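PDB 1J5X: glucosamine-6-phosphate deaminase from Thermotoga maritima, which belongs to the SIS-domain family of alpha/beta proteins, in which helices pack around parallel beta-sheets. Local coordinates for residues F30-N33 / F34-L38; K162-S165 / M166-S170; E222-G225 / V226-S230; A244-T247 / L248-R251. All coordinates share one frame; numbering follows the deposited sequence.

Interaction 1. Residues F30-N33 / F34-L38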
loop_
_atom_site.group_PDB
_atom_site.type_symbol
_atom_site.label_atom_id
_atom_site.label_comp_id
_atom_site.label_asym_id
_atom_site.label_seq_id
_atom_site.Cartn_x
_atom_site.Cartn_y
_atom_site.Cartn_z
ATOM N N PHE A 30 -10.464 -6.689 -13.520
ATOM C CA PHE A 30 -10.921 -6.598 -12.157
ATOM C C PHE A 30 -11.667 -5.263 -12.011
ATOM O O PHE A 30 -12.738 -5.191 -11.417
ATOM C CB PHE A 30 -9.713 -6.626 -11.204
ATOM C CG PHE A 30 -10.033 -6.160 -9.817
ATOM C CD1 PHE A 30 -10.713 -6.976 -8.931
ATOM C CD2 PHE A 30 -9.667 -4.849 -9.403
ATOM C CE1 PHE A 30 -11.046 -6.534 -7.623
ATOM C CE2 PHE A 30 -9.989 -4.381 -8.110
ATOM C CZ PHE A 30 -10.678 -5.218 -7.212
ATOM N N PHE A 31 -11.059 -4.204 -12.540
ATOM C CA PHE A 31 -11.683 -2.875 -12.431
ATOM C C PHE A 31 -13.091 -2.876 -13.028
ATOM O O PHE A 31 -14.074 -2.415 -12.396
ATOM C CB PHE A 31 -10.801 -1.856 -13.176
ATOM C CG PHE A 31 -11.365 -0.457 -13.164
ATOM C CD1 PHE A 31 -11.501 0.256 -11.968
ATOM C CD2 PHE A 31 -11.775 0.143 -14.374
ATOM C CE1 PHE A 31 -12.043 1.553 -11.952
ATOM C CE2 PHE A 31 -12.319 1.447 -14.387
ATOM C CZ PHE A 31 -12.461 2.157 -13.185
ATOM N N GLU A 32 -13.200 -3.441 -14.235
ATOM C CA GLU A 32 -14.471 -3.407 -14.955
ATOM C C GLU A 32 -15.496 -4.356 -14.434
ATOM O O GLU A 32 -16.681 -4.067 -14.441
ATOM C CB GLU A 32 -14.238 -3.655 -16.449
ATOM C CG GLU A 32 -13.301 -2.620 -17.089
ATOM C CD GLU A 32 -13.055 -2.861 -18.575
ATOM O OE1 GLU A 32 -13.282 -4.007 -19.039
ATOM O OE2 GLU A 32 -12.624 -1.921 -19.282
ATOM N N ASN A 33 -15.055 -5.510 -13.951
ATOM C CA ASN A 33 -16.050 -6.434 -13.459
ATOM C C ASN A 33 -16.480 -6.259 -12.017
ATOM O O ASN A 33 -17.620 -6.566 -11.666
ATOM C CB ASN A 33 -15.567 -7.849 -13.733
ATOM C CG ASN A 33 -15.620 -8.164 -15.191
ATOM O OD1 ASN A 33 -16.770 -8.664 -15.632
ATOM N ND2 ASN A 33 -14.667 -7.920 -15.940
ATOM N N PHE A 34 -15.584 -5.766 -11.172
ATOM C CA PHE A 34 -15.922 -5.607 -9.777
ATOM C C PHE A 34 -16.015 -4.114 -9.351
ATOM O O PHE A 34 -16.983 -3.703 -8.748
ATOM C CB PHE A 34 -14.842 -6.282 -8.883
ATOM C CG PHE A 34 -15.079 -6.109 -7.412
ATOM C CD1 PHE A 34 -16.027 -6.905 -6.747
ATOM C CD2 PHE A 34 -14.326 -5.205 -6.670
ATOM C CE1 PHE A 34 -16.210 -6.803 -5.357
ATOM C CE2 PHE A 34 -14.485 -5.089 -5.301
ATOM C CZ PHE A 34 -15.425 -5.883 -4.621
ATOM N N VAL A 35 -14.984 -3.338 -9.652
ATOM C CA VAL A 35 -14.994 -1.931 -9.176
ATOM C C VAL A 35 -16.164 -1.104 -9.757
ATOM O O VAL A 35 -16.954 -0.506 -9.007
ATOM C CB VAL A 35 -13.623 -1.261 -9.446
ATOM C CG1 VAL A 35 -13.646 0.178 -8.861
ATOM C CG2 VAL A 35 -12.516 -2.003 -8.674
ATOM N N LEU A 36 -16.259 -1.076 -11.074
ATOM C CA LEU A 36 -17.327 -0.347 -11.736
ATOM C C LEU A 36 -18.712 -0.783 -11.347
ATOM O O LEU A 36 -19.648 -0.094 -11.667
ATOM C CB LEU A 36 -17.221 -0.504 -13.233
ATOM C CG LEU A 36 -16.014 0.190 -13.801
ATOM C CD1 LEU A 36 -16.091 0.038 -15.318
ATOM C CD2 LEU A 36 -16.039 1.702 -13.378
ATOM N N ASN A 37 -18.870 -1.924 -10.674
ATOM C CA ASN A 37 -20.230 -2.358 -10.310
ATOM C C ASN A 37 -20.526 -2.155 -8.833
ATOM O O ASN A 37 -21.642 -2.402 -8.351
ATOM C CB ASN A 37 -20.465 -3.834 -10.731
ATOM C CG ASN A 37 -20.511 -4.010 -12.259
ATOM O OD1 ASN A 37 -21.372 -3.218 -12.918
ATOM N ND2 ASN A 37 -19.776 -4.834 -12.846
ATOM N N LEU A 38 -19.515 -1.669 -8.122
ATOM C CA LEU A 38 -19.594 -1.441 -6.691
ATOM C C LEU A 38 -20.737 -0.513 -6.234
ATOM O O LEU A 38 -21.317 -0.734 -5.174
ATOM C CB LEU A 38 -18.233 -0.913 -6.219
ATOM C CG LEU A 38 -17.405 -1.280 -4.975
ATOM C CD1 LEU A 38 -17.326 -2.762 -4.726
ATOM C CD2 LEU A 38 -16.002 -0.711 -5.178
#
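Phe30 and Phe34, one helical turn apart, set their rings side by side and pointing the same way, with Phe30 CE1 3.7 Å from Phe34 CD2. The planes are near parallel, 26° apart, but slid so far that the rings barely overlap, and only CE1 and CZ of Phe30 lie close against CD2 of Phe34. Both rings swing with CG anti to the backbone N (chi1 164° for Phe30 and 177° for Phe34), which carries them out from the helix in the same direction. Val35 fills the angle between two aromatics: its CG2 meets Phe30 CE2 at 3.5 Å, while its CB lies 3.6 Å from Phe31 CD1. A branched, compact residue suits this place because each part of it can face a different ring. Further round, Leu36 sets CG over one face of the Phe31 ring, offset toward the rim, in a CH-pi contact 4.2 Å from the ring centroid.

The backbone beneath widens at this point. Leu36 N bonds to Phe31 O at 2.9 Å, a five-residue step that marks a pi-type turn, whereas Phe34 N keeps the ordinary bond to Phe30 O. At the polar rim Asn37 ND2 reaches Asn33 O at 3.0 Å; the acceptor lies in the plane of the Asn37 amide, but the donor stands well above the Asn33 carbonyl plane. Glu32 pairs with Lys28, a turn earlier. Phe30 and Val35 rest on helix 162-179 and Phe31 on helix 184-205, making this a pi-type turn in a helix whose apolar side packs on two others, running into a type I turn from Val35 to Leu38.

Interaction 2. Residues K162-S165 / M166-S170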
loop_
_atom_site.group_PDB
_atom_site.type_symbol
_atom_site.label_atom_id
_atom_site.label_comp_id
_atom_site.label_asym_id
_atom_site.label_seq_id
_atom_site.Cartn_x
_atom_site.Cartn_y
_atom_site.Cartn_z
ATOM N N LYS A 162 -0.600 -7.607 -5.639
ATOM C CA LYS A 162 -1.788 -7.087 -6.330
ATOM C C LYS A 162 -2.986 -6.844 -5.425
ATOM O O LYS A 162 -3.792 -5.970 -5.704
ATOM C CB LYS A 162 -2.217 -8.062 -7.439
ATOM C CG LYS A 162 -2.773 -9.385 -6.948
ATOM C CD LYS A 162 -3.017 -10.304 -8.177
ATOM C CE LYS A 162 -4.048 -11.396 -7.943
ATOM N NZ LYS A 162 -4.272 -12.303 -9.138
ATOM N N SER A 163 -3.105 -7.587 -4.325
ATOM C CA SER A 163 -4.257 -7.391 -3.455
ATOM C C SER A 163 -4.216 -5.993 -2.806
ATOM O O SER A 163 -5.273 -5.400 -2.572
ATOM C CB SER A 163 -4.327 -8.463 -2.329
ATOM O OG SER A 163 -3.210 -8.416 -1.492
ATOM N N PHE A 164 -3.026 -5.494 -2.541
ATOM C CA PHE A 164 -2.939 -4.161 -1.913
ATOM C C PHE A 164 -3.513 -3.128 -2.941
ATOM O O PHE A 164 -4.433 -2.338 -2.652
ATOM C CB PHE A 164 -1.469 -3.854 -1.616
ATOM C CG PHE A 164 -1.226 -2.458 -1.079
ATOM C CD1 PHE A 164 -1.120 -1.362 -1.952
ATOM C CD2 PHE A 164 -1.104 -2.250 0.294
ATOM C CE1 PHE A 164 -0.895 -0.105 -1.478
ATOM C CE2 PHE A 164 -0.882 -0.953 0.802
ATOM C CZ PHE A 164 -0.772 0.105 -0.079
ATOM N N SER A 165 -2.981 -3.197 -4.150
ATOM C CA SER A 165 -3.392 -2.251 -5.198
ATOM C C SER A 165 -4.843 -2.383 -5.533
ATOM O O SER A 165 -5.570 -1.385 -5.675
ATOM C CB SER A 165 -2.575 -2.490 -6.468
ATOM O OG SER A 165 -1.183 -2.296 -6.209
HETATM N N MSE A 166 -5.315 -3.616 -5.735
HETATM C CA MSE A 166 -6.708 -3.760 -6.062
HETATM C C MSE A 166 -7.698 -3.395 -4.969
HETATM O O MSE A 166 -8.764 -2.838 -5.243
HETATM C CB MSE A 166 -6.969 -5.217 -6.640
HETATM C CG MSE A 166 -6.117 -5.416 -7.847
HETATM SE SE MSE A 166 -6.321 -7.395 -8.360
HETATM C CE MSE A 166 -5.495 -7.255 -10.099
ATOM N N ILE A 167 -7.378 -3.670 -3.702
ATOM C CA ILE A 167 -8.325 -3.311 -2.661
ATOM C C ILE A 167 -8.239 -1.752 -2.531
ATOM O O ILE A 167 -9.265 -1.088 -2.384
ATOM C CB ILE A 167 -7.959 -3.980 -1.303
ATOM C CG1 ILE A 167 -8.280 -5.520 -1.407
ATOM C CG2 ILE A 167 -8.817 -3.370 -0.143
ATOM C CD1 ILE A 167 -7.649 -6.312 -0.287
ATOM N N LEU A 168 -7.039 -1.221 -2.628
ATOM C CA LEU A 168 -6.873 0.264 -2.501
ATOM C C LEU A 168 -7.684 0.970 -3.622
ATOM O O LEU A 168 -8.473 1.896 -3.343
ATOM C CB LEU A 168 -5.389 0.614 -2.543
ATOM C CG LEU A 168 -5.087 2.122 -2.397
ATOM C CD1 LEU A 168 -5.775 2.671 -1.129
ATOM C CD2 LEU A 168 -3.592 2.368 -2.389
ATOM N N LEU A 169 -7.509 0.497 -4.834
ATOM C CA LEU A 169 -8.259 1.057 -5.957
ATOM C C LEU A 169 -9.737 0.999 -5.664
ATOM O O LEU A 169 -10.495 1.982 -5.858
ATOM C CB LEU A 169 -7.973 0.258 -7.201
ATOM C CG LEU A 169 -8.966 0.428 -8.351
ATOM C CD1 LEU A 169 -8.877 1.899 -8.843
ATOM C CD2 LEU A 169 -8.549 -0.481 -9.497
ATOM N N SER A 170 -10.209 -0.158 -5.206
ATOM C CA SER A 170 -11.636 -0.276 -4.938
ATOM C C SER A 170 -12.182 0.687 -3.879
ATOM O O SER A 170 -13.276 1.267 -4.058
ATOM C CB SER A 170 -12.004 -1.734 -4.481
ATOM O OG SER A 170 -11.503 -2.680 -5.414
#
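Phe164 and Leu168 run side by side in the same direction from successive turns of the helix, and Phe164 CE1 meets Leu168 CD2 at 3.8 Å. Each has CG anti to its own backbone N (chi1 175° and -179°), an agreement that keeps ring and isobutyl group alongside one another. Met166, present as selenomethionine, takes the other common choice: CG is anti to the carbonyl carbon, and the chain beyond is extended. This brings CG to 3.2 Å from Lys162 O and carries SE past the base of the lysine, 4.3 Å from Lys162 CB. A long, flexible, unbranched chain suits a position where the helix meets Leu27 and Phe30 of helix 27-35.

These residues form the start of helix 162-179, within the alpha/beta SIS domain, and on another flank Phe164, Ile167 and Leu168 pack on Leu66 of helix 62-78. Ser170, small enough to lie against Phe30 and Val35 of helix 27-35, turns OG back (chi1 -52°) to donate to Met166 O at 2.7 Å; its backbone N reaches the same oxygen from the opposite face of the carbonyl plane. Ser163 OG bonds to Glu155, Ser165 OG to Gln23, and the buried Lys162 forms a salt bridge with Asp22.

Interaction 3. Residues E222-G225 / V226-S230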
loop_
_atom_site.group_PDB
_atom_site.type_symbol
_atom_site.label_atom_id
_atom_site.label_comp_id
_atom_site.label_asym_id
_atom_site.label_seq_id
_atom_site.Cartn_x
_atom_site.Cartn_y
_atom_site.Cartn_z
ATOM N N GLU A 222 -1.043 10.118 1.499
ATOM C CA GLU A 222 -1.290 8.799 0.900
ATOM C C GLU A 222 0.014 8.165 0.358
ATOM O O GLU A 222 0.158 6.915 0.435
ATOM C CB GLU A 222 -2.245 8.848 -0.280
ATOM C CG GLU A 222 -3.688 9.084 0.086
ATOM C CD GLU A 222 -4.009 10.635 0.232
ATOM O OE1 GLU A 222 -3.128 11.417 0.631
ATOM O OE2 GLU A 222 -5.169 11.038 0.002
ATOM N N PHE A 223 0.921 8.991 -0.176
ATOM C CA PHE A 223 2.186 8.441 -0.731
ATOM C C PHE A 223 3.168 7.979 0.340
ATOM O O PHE A 223 4.142 7.281 0.025
ATOM C CB PHE A 223 2.827 9.442 -1.668
ATOM C CG PHE A 223 2.008 9.688 -2.927
ATOM C CD1 PHE A 223 0.802 8.961 -3.165
ATOM C CD2 PHE A 223 2.437 10.656 -3.834
ATOM C CE1 PHE A 223 0.020 9.176 -4.301
ATOM C CE2 PHE A 223 1.677 10.913 -4.981
ATOM C CZ PHE A 223 0.457 10.168 -5.226
ATOM N N PHE A 224 2.956 8.420 1.583
ATOM C CA PHE A 224 3.752 7.914 2.722
ATOM C C PHE A 224 3.246 6.486 2.968
ATOM O O PHE A 224 4.043 5.582 3.192
ATOM C CB PHE A 224 3.512 8.720 4.009
ATOM C CG PHE A 224 4.176 8.107 5.202
ATOM C CD1 PHE A 224 5.555 7.943 5.229
ATOM C CD2 PHE A 224 3.397 7.594 6.240
ATOM C CE1 PHE A 224 6.179 7.258 6.269
ATOM C CE2 PHE A 224 4.020 6.902 7.316
ATOM C CZ PHE A 224 5.407 6.730 7.309
ATOM N N GLY A 225 1.923 6.287 2.963
ATOM C CA GLY A 225 1.393 4.931 3.128
ATOM C C GLY A 225 1.953 4.018 2.015
ATOM O O GLY A 225 2.325 2.854 2.245
ATOM N N VAL A 226 2.018 4.558 0.780
ATOM C CA VAL A 226 2.557 3.778 -0.351
ATOM C C VAL A 226 4.023 3.462 -0.028
ATOM O O VAL A 226 4.504 2.369 -0.354
ATOM C CB VAL A 226 2.528 4.611 -1.672
ATOM C CG1 VAL A 226 3.384 3.954 -2.750
ATOM C CG2 VAL A 226 1.061 4.742 -2.167
ATOM N N SER A 227 4.709 4.433 0.575
ATOM C CA SER A 227 6.142 4.280 0.936
ATOM C C SER A 227 6.329 3.226 2.029
ATOM O O SER A 227 7.231 2.380 1.949
ATOM C CB SER A 227 6.715 5.651 1.316
ATOM O OG SER A 227 6.800 6.484 0.118
ATOM N N LEU A 228 5.432 3.211 3.024
ATOM C CA LEU A 228 5.558 2.200 4.079
ATOM C C LEU A 228 5.395 0.817 3.496
ATOM O O LEU A 228 6.161 -0.126 3.843
ATOM C CB LEU A 228 4.498 2.348 5.158
ATOM C CG LEU A 228 4.887 2.955 6.485
ATOM C CD1 LEU A 228 3.669 2.653 7.408
ATOM C CD2 LEU A 228 6.239 2.397 7.119
ATOM N N GLU A 229 4.384 0.669 2.627
ATOM C CA GLU A 229 4.125 -0.595 1.980
ATOM C C GLU A 229 5.351 -0.942 1.075
ATOM O O GLU A 229 5.813 -2.104 1.075
ATOM C CB GLU A 229 2.837 -0.528 1.126
ATOM C CG GLU A 229 2.518 -1.786 0.264
ATOM C CD GLU A 229 2.309 -3.095 1.062
ATOM O OE1 GLU A 229 2.420 -3.062 2.311
ATOM O OE2 GLU A 229 2.031 -4.117 0.416
ATOM N N SER A 230 5.920 0.065 0.403
ATOM C CA SER A 230 7.079 -0.225 -0.470
ATOM C C SER A 230 8.250 -0.831 0.365
ATOM O O SER A 230 8.886 -1.846 -0.017
ATOM C CB SER A 230 7.543 1.046 -1.125
ATOM O OG SER A 230 6.561 1.440 -2.096
#
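Glu222 joins Val226 through the backbone at the opening of helix 222-238, where Val226 N donates to Glu222 O at 3.0 Å and Val226 CG2 lies 3.5 Å from the same oxygen. The glutamate's carboxylate leads away from this turn to a salt bridge with Arg76 of helix 62-78.

Phe223 contributes its carbonyl more than its ring. Ser227 OG donates to Phe223 O at 2.8 Å, tilted modestly from the carbonyl plane, while Ser227 N reaches that oxygen at 3.0 Å from well above the plane. A serine suits the position because its short hydroxyl, with OG anti to the carbonyl carbon (chi1 -70°), folds back onto the preceding turn. The Phe223 ring only grazes Val226, and meets Trp305 edge-to-face.

Next comes Phe224, whose side chain crosses that of Leu228 at an angle; the end of the ring does the touching, with CZ 3.9 Å from Leu228 CG. Its CG stands anti to the backbone N (chi1 173°), which sends the ring out from the helix and slightly forward, to the flank of Leu228. Beneath this pair Leu228 N bonds to Phe224 O at 2.8 Å. Gly225 has no side chain and meets the following turn through its backbone, accepting Glu229 N at 3.0 Å.

Ser230 repeats the serine device, with N and OG reaching Val226 O from opposite faces of its plane. The carboxylate of buried Glu229 is taken up by Lys233 and Asn65. Two serine hydroxyls on this largely buried stretch are likewise satisfied, by main-chain carbonyls that already accept a backbone N-H, so polar groups are accommodated without breaking the helical pattern.

Interaction 4. Residues A244-T247 / L248-R251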
loop_
_atom_site.group_PDB
_atom_site.type_symbol
_atom_site.label_atom_id
_atom_site.label_comp_id
_atom_site.label_asym_id
_atom_site.label_seq_id
_atom_site.Cartn_x
_atom_site.Cartn_y
_atom_site.Cartn_z
ATOM N N ALA A 244 10.769 3.934 5.437
ATOM C CA ALA A 244 9.952 4.955 4.791
ATOM C C ALA A 244 9.803 6.221 5.636
ATOM O O ALA A 244 9.763 6.129 6.844
ATOM C CB ALA A 244 8.626 4.363 4.489
ATOM N N TYR A 245 9.707 7.405 4.994
ATOM C CA TYR A 245 9.502 8.640 5.705
ATOM C C TYR A 245 8.637 9.557 4.845
ATOM O O TYR A 245 8.588 9.391 3.601
ATOM C CB TYR A 245 10.840 9.401 5.917
ATOM C CG TYR A 245 11.792 8.706 6.836
ATOM C CD1 TYR A 245 11.671 8.839 8.223
ATOM C CD2 TYR A 245 12.766 7.861 6.326
ATOM C CE1 TYR A 245 12.548 8.124 9.114
ATOM C CE2 TYR A 245 13.643 7.144 7.187
ATOM C CZ TYR A 245 13.528 7.291 8.579
ATOM O OH TYR A 245 14.416 6.702 9.421
ATOM N N SER A 246 8.016 10.535 5.505
ATOM C CA SER A 246 7.283 11.582 4.773
ATOM C C SER A 246 8.464 12.342 4.090
ATOM O O SER A 246 9.518 12.589 4.714
ATOM C CB SER A 246 6.542 12.524 5.748
ATOM O OG SER A 246 5.889 13.536 4.992
ATOM N N THR A 247 8.263 12.761 2.847
ATOM C CA THR A 247 9.385 13.268 2.045
ATOM C C THR A 247 10.430 14.187 2.646
ATOM O O THR A 247 11.657 13.854 2.593
ATOM C CB THR A 247 8.830 13.833 0.728
ATOM O OG1 THR A 247 7.993 12.828 0.110
ATOM C CG2 THR A 247 9.960 14.150 -0.262
ATOM N N LEU A 248 9.990 15.336 3.125
ATOM C CA LEU A 248 10.910 16.324 3.674
ATOM C C LEU A 248 11.414 15.924 5.060
ATOM O O LEU A 248 12.369 16.539 5.557
ATOM C CB LEU A 248 10.215 17.697 3.741
ATOM C CG LEU A 248 9.751 18.159 2.363
ATOM C CD1 LEU A 248 9.072 19.463 2.461
ATOM C CD2 LEU A 248 10.957 18.177 1.401
ATOM N N GLU A 249 10.810 14.887 5.673
ATOM C CA GLU A 249 11.252 14.485 7.026
ATOM C C GLU A 249 12.620 13.885 6.942
ATOM O O GLU A 249 13.335 13.853 7.943
ATOM C CB GLU A 249 10.335 13.401 7.618
ATOM C CG GLU A 249 9.017 14.007 8.089
ATOM C CD GLU A 249 9.216 14.908 9.336
ATOM O OE1 GLU A 249 9.475 14.387 10.459
ATOM O OE2 GLU A 249 9.142 16.123 9.204
ATOM N N TYR A 250 12.955 13.382 5.751
ATOM C CA TYR A 250 14.212 12.686 5.573
ATOM C C TYR A 250 15.443 13.539 5.928
ATOM O O TYR A 250 16.463 12.993 6.341
ATOM C CB TYR A 250 14.309 12.104 4.139
ATOM C CG TYR A 250 15.404 11.036 4.046
ATOM C CD1 TYR A 250 15.307 9.844 4.783
ATOM C CD2 TYR A 250 16.545 11.243 3.254
ATOM C CE1 TYR A 250 16.284 8.900 4.740
ATOM C CE2 TYR A 250 17.562 10.293 3.205
ATOM C CZ TYR A 250 17.429 9.119 3.946
ATOM O OH TYR A 250 18.383 8.148 3.926
ATOM N N ARG A 251 15.349 14.857 5.843
ATOM C CA ARG A 251 16.495 15.674 6.183
ATOM C C ARG A 251 16.701 15.781 7.676
ATOM O O ARG A 251 17.815 16.122 8.114
ATOM C CB ARG A 251 16.322 17.124 5.723
ATOM C CG ARG A 251 16.415 17.307 4.169
ATOM C CD ARG A 251 16.553 18.819 3.903
ATOM N NE ARG A 251 16.763 19.082 2.474
ATOM C CZ ARG A 251 15.783 19.386 1.615
ATOM N NH1 ARG A 251 14.503 19.473 2.020
ATOM N NH2 ARG A 251 16.088 19.608 0.333
HETATM O O HOH W 1 7.382 15.803 4.867
#
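Ser246 and Glu249 close the turn that leads out of strand 241-245, an edge strand of the four-stranded parallel sheet, into a short 3-10 segment that includes residues 249-251. Glu249 N donates to Ser246 O at 2.8 Å, the three-residue step of 3-10 geometry, but the approach is bent (141° at the hydrogen) and comes from above the carbonyl plane. The next bond of the series, Tyr250 N to Thr247 O, is weak at 3.4 Å. Leu248 N lies too poorly aligned to use Ser246 O and turns to a water instead, in a weak bond of 3.2 Å. The same water is held by Ser246 OG at 2.7 Å; with chi1 at 178° the hydroxyl lies beside the carbonyl carbon, and the water bridges it to the Leu248 amide. A small hydroxyl residue suits a place where the chain turns and a water links its side chain, though weakly, to an amide two residues on.

Tyr245 belongs to the strand, with backbone bonds to Phe217 and Gly219, and its hydroxyl is bonded to Glu243. Arg251 NE forms a salt bridge with Glu282. Thr247 and Tyr250 pack on Leu218 of the neighbouring strand. The two tyrosine rings meet obliquely, their planes at 52°: Tyr245 CD2 comes to the edge of the Tyr250 ring, 3.6 Å from Tyr250 CD1.

How the interactions relate
The four contacts follow one another along the chain without interleaving, and each touches the next. Interaction 1, on helix 27-35, packs on interaction 2, on helix 162-179, where Phe30 CE2 lies 3.5 Å from Met166 CB; their centres are about 12 Å apart. Interaction 2 reaches interaction 3 through Phe164 CE2 and Glu229 CG, 3.5 Å apart, so helices 162-179 and 222-238 meet near the centre of the chain. Interaction 3 in turn abuts interaction 4, where Phe224 CD1 lies 3.5 Å from Tyr245 C; helix 222-238 and strand 241-245 are consecutive parts of a beta-alpha-beta unit. Interactions 1 and 4, with centres about 35 Å apart, lie on opposite sides of the chain's centre, linked by continuous packing.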